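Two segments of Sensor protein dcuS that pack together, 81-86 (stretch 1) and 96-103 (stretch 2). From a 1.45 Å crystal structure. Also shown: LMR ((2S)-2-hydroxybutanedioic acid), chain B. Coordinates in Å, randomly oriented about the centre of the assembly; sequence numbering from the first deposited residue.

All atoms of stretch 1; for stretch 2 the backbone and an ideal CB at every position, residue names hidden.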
# COMPACT_ATOMS: atom_id res chain seq x y z
N PHE A 81 -3.61 3.75 9.87
CA PHE A 81 -2.40 3.06 9.44
C PHE A 81 -1.35 3.10 10.57
O PHE A 81 -1.25 4.10 11.29
CB PHE A 81 -1.85 3.78 8.22
CG PHE A 81 -0.69 3.08 7.56
CD1 PHE A 81 0.62 3.37 7.92
CD2 PHE A 81 -0.91 2.10 6.59
CE1 PHE A 81 1.69 2.70 7.34
CE2 PHE A 81 0.15 1.41 6.00
CZ PHE A 81 1.45 1.70 6.36
N LYS A 82 -0.58 2.03 10.71
CA LYS A 82 0.48 1.99 11.71
C LYS A 82 1.83 2.05 11.00
O LYS A 82 2.16 1.16 10.22
CB LYS A 82 0.40 0.73 12.57
CG LYS A 82 1.54 0.67 13.58
CD LYS A 82 1.58 -0.63 14.36
CE LYS A 82 0.62 -0.61 15.52
NZ LYS A 82 0.81 -1.84 16.36
N GLY A 83 2.60 3.10 11.27
CA GLY A 83 3.91 3.26 10.67
C GLY A 83 4.12 4.70 10.24
O GLY A 83 3.31 5.25 9.47
N ASP A 84 5.21 5.32 10.71
CA ASP A 84 5.47 6.71 10.34
C ASP A 84 5.94 6.86 8.90
O ASP A 84 6.02 7.98 8.36
CB ASP A 84 6.49 7.33 11.29
CG ASP A 84 5.89 7.58 12.67
OD1 ASP A 84 4.64 7.66 12.78
OD2 ASP A 84 6.69 7.70 13.63
N ASP A 85 6.21 5.73 8.24
CA ASP A 85 6.66 5.80 6.87
C ASP A 85 5.60 6.24 5.87
O ASP A 85 5.93 6.61 4.76
CB ASP A 85 7.40 4.52 6.43
CG ASP A 85 6.74 3.20 6.89
OD1 ASP A 85 5.96 3.13 7.86
OD2 ASP A 85 7.09 2.18 6.26
N ILE A 86 4.34 6.26 6.30
CA ILE A 86 3.28 6.76 5.42
C ILE A 86 3.26 8.30 5.39
O ILE A 86 2.71 8.90 4.47
CB ILE A 86 1.88 6.27 5.88
CG1 ILE A 86 0.84 6.54 4.79
CG2 ILE A 86 1.47 6.95 7.21
CD1 ILE A 86 -0.47 5.79 4.98
N UNK A 96 9.96 4.80 0.62
CA UNK A 96 10.36 3.42 0.75
C UNK A 96 11.03 3.34 2.13
O UNK A 96 11.87 4.19 2.48
CB UNK A 96 11.28 2.97 -0.39
N UNK A 97 10.64 2.33 2.89
CA UNK A 97 11.17 2.17 4.25
C UNK A 97 11.10 0.74 4.73
O UNK A 97 10.43 -0.10 4.13
CB UNK A 97 10.41 3.07 5.23
N UNK A 98 11.79 0.44 5.83
CA UNK A 98 11.72 -0.88 6.44
C UNK A 98 10.99 -0.62 7.77
O UNK A 98 11.41 0.21 8.59
CB UNK A 98 13.10 -1.52 6.63
N UNK A 99 9.88 -1.30 8.00
CA UNK A 99 9.11 -1.06 9.22
C UNK A 99 8.08 -2.17 9.39
O UNK A 99 8.11 -3.19 8.68
CB UNK A 99 8.43 0.31 9.18
N UNK A 100 7.19 -2.00 10.36
CA UNK A 100 6.11 -2.96 10.54
C UNK A 100 4.97 -2.31 11.26
O UNK A 100 5.16 -1.35 12.02
CB UNK A 100 6.59 -4.20 11.30
N UNK A 101 3.77 -2.78 10.95
CA UNK A 101 2.55 -2.34 11.59
C UNK A 101 2.14 -3.53 12.44
O UNK A 101 2.75 -3.79 13.48
CB UNK A 101 1.47 -1.92 10.59
N UNK A 102 1.14 -4.29 11.99
CA UNK A 102 0.70 -5.49 12.70
C UNK A 102 1.17 -6.79 12.03
O UNK A 102 1.10 -7.87 12.64
CB UNK A 102 -0.83 -5.49 12.80
N UNK A 103 1.64 -6.69 10.79
CA UNK A 103 2.12 -7.85 10.07
C UNK A 103 3.62 -8.00 10.28
O UNK A 103 4.19 -7.29 11.13
CB UNK A 103 1.79 -7.74 8.58
C1 LMR B . -0.59 -1.01 8.31
O1A LMR B . -1.54 -1.41 7.69
O1B LMR B . -0.75 -0.49 9.43
C2 LMR B . 0.76 -1.50 7.88
O2 LMR B . 1.81 -1.13 8.87
C3 LMR B . 0.76 -2.99 7.46
C4 LMR B . 0.88 -3.87 8.71
O4A LMR B . -0.09 -3.98 9.47
O4B LMR B . 1.99 -4.43 8.99

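The two segments run almost exactly antiparallel, 176° apart end to end, so stretch 2 can be read from its strand toward the malate.

Position 96 points its CA-to-CB bond away from stretch 1 and has extended backbone angles. Nothing there selects among strand formers; the residue is Val96.

At 97 the bond turns toward stretch 1, and the ideal CB already lies 3.6 Å from Asp85 CB. A small side chain meets this methylene directly; something longer would have to lead off to the side. The deposited Ala97 settles for its methyl, with CB 3.5 Å from Asp85 CB.

Position 98 faces away again, as strand alternation requires. It is open to many residues, beta-branched ones among them, and Ile98 occupies it.

Position 99 returns toward stretch 1. Its ideal CB sits 3.7 Å from Asp85 OD2, and the carboxylate asks for a donor: Asn, Gln, Ser, Thr or a basic residue could answer. Gly83 leaves room beside it, where a side chain would crowd Asp85 OD1. The residue is Asn99, whose ND2 donates to Asp85 OD1 at 3.0 Å with a nearly straight angle of 164°. The same amide nitrogen donates to a water, ND2 to water oxygen 2.9 Å, which also accepts from Asp84 N at 2.9 Å. Its other end, OD1, takes a weak bond from the backbone N of the next residue, 2.9 Å from N to OD1, so the amide ties to stretch 1 through ND2 and to its own next residue through OD1.

Position 100 points away, with no atom of stretch 1 near its CB; a long polar chain is easily accommodated, and the residue is Arg100, whose side chain stays 6.5 Å or more from stretch 1.

At 101 the backbone angles, -109/-103, are unusual, and an ideal CB would stand 1.9 Å from LMR O2 and 3.2 Å from Lys82 O. Glycine is the clear reading. Gly101 lets the backbone close in: its CA is 3.4 Å from Lys82 CD and 3.1 Å from LMR O2, while Gly101 N donates to LMR O4B at 3.1 Å.

Position 102 leaves sideways, yet the long Lys82 chain runs within reach. A flat aromatic could cover its methylenes; an acid could instead seek the ammonium. Phe102, chi1 m, takes the first course: Lys82 CD lies over the ring face, 4.2 Å from CD to the centroid, and Lys82 NZ is 2.9 Å from Phe102 CE1. Phe102 N donates to LMR O4A at 2.8 Å.

At 103 stretch 1 is out of reach and sets no preference. Leu103 contributes through its backbone, N donating to LMR O4B at 2.9 Å.

Stretch 2, residues 96-103: VAINRGFL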
# COMPACT_ATOMS: atom_id res chain seq x y z
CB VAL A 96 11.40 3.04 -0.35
CG1 VAL A 96 11.81 1.57 -0.20
CG2 VAL A 96 10.80 3.27 -1.75
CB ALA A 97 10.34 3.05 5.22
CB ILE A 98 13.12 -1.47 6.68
CG1 ILE A 98 13.77 -1.74 5.31
CG2 ILE A 98 13.02 -2.73 7.51
CD1 ILE A 98 15.21 -2.20 5.37
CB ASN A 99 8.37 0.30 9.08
CG ASN A 99 7.99 0.93 10.42
OD1 ASN A 99 8.34 0.43 11.48
ND2 ASN A 99 7.27 2.03 10.35
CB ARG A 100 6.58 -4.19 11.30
CG ARG A 100 6.96 -3.97 12.72
CD ARG A 100 7.02 -5.31 13.44
NE ARG A 100 5.67 -5.73 13.75
CZ ARG A 100 5.29 -6.98 13.99
NH1 ARG A 100 6.17 -7.97 13.96
NH2 ARG A 100 4.01 -7.22 14.25
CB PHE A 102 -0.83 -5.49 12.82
CG PHE A 102 -1.31 -4.40 13.69
CD1 PHE A 102 -1.22 -4.53 15.08
CD2 PHE A 102 -1.76 -3.20 13.16
CE1 PHE A 102 -1.56 -3.48 15.92
CE2 PHE A 102 -2.10 -2.13 13.99
CZ PHE A 102 -2.00 -2.27 15.38
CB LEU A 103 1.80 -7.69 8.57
CG LEU A 103 0.31 -7.46 8.30
CD1 LEU A 103 0.10 -7.21 6.80
CD2 LEU A 103 -0.51 -8.68 8.75
O HOH W 1 6.89 3.93 12.55
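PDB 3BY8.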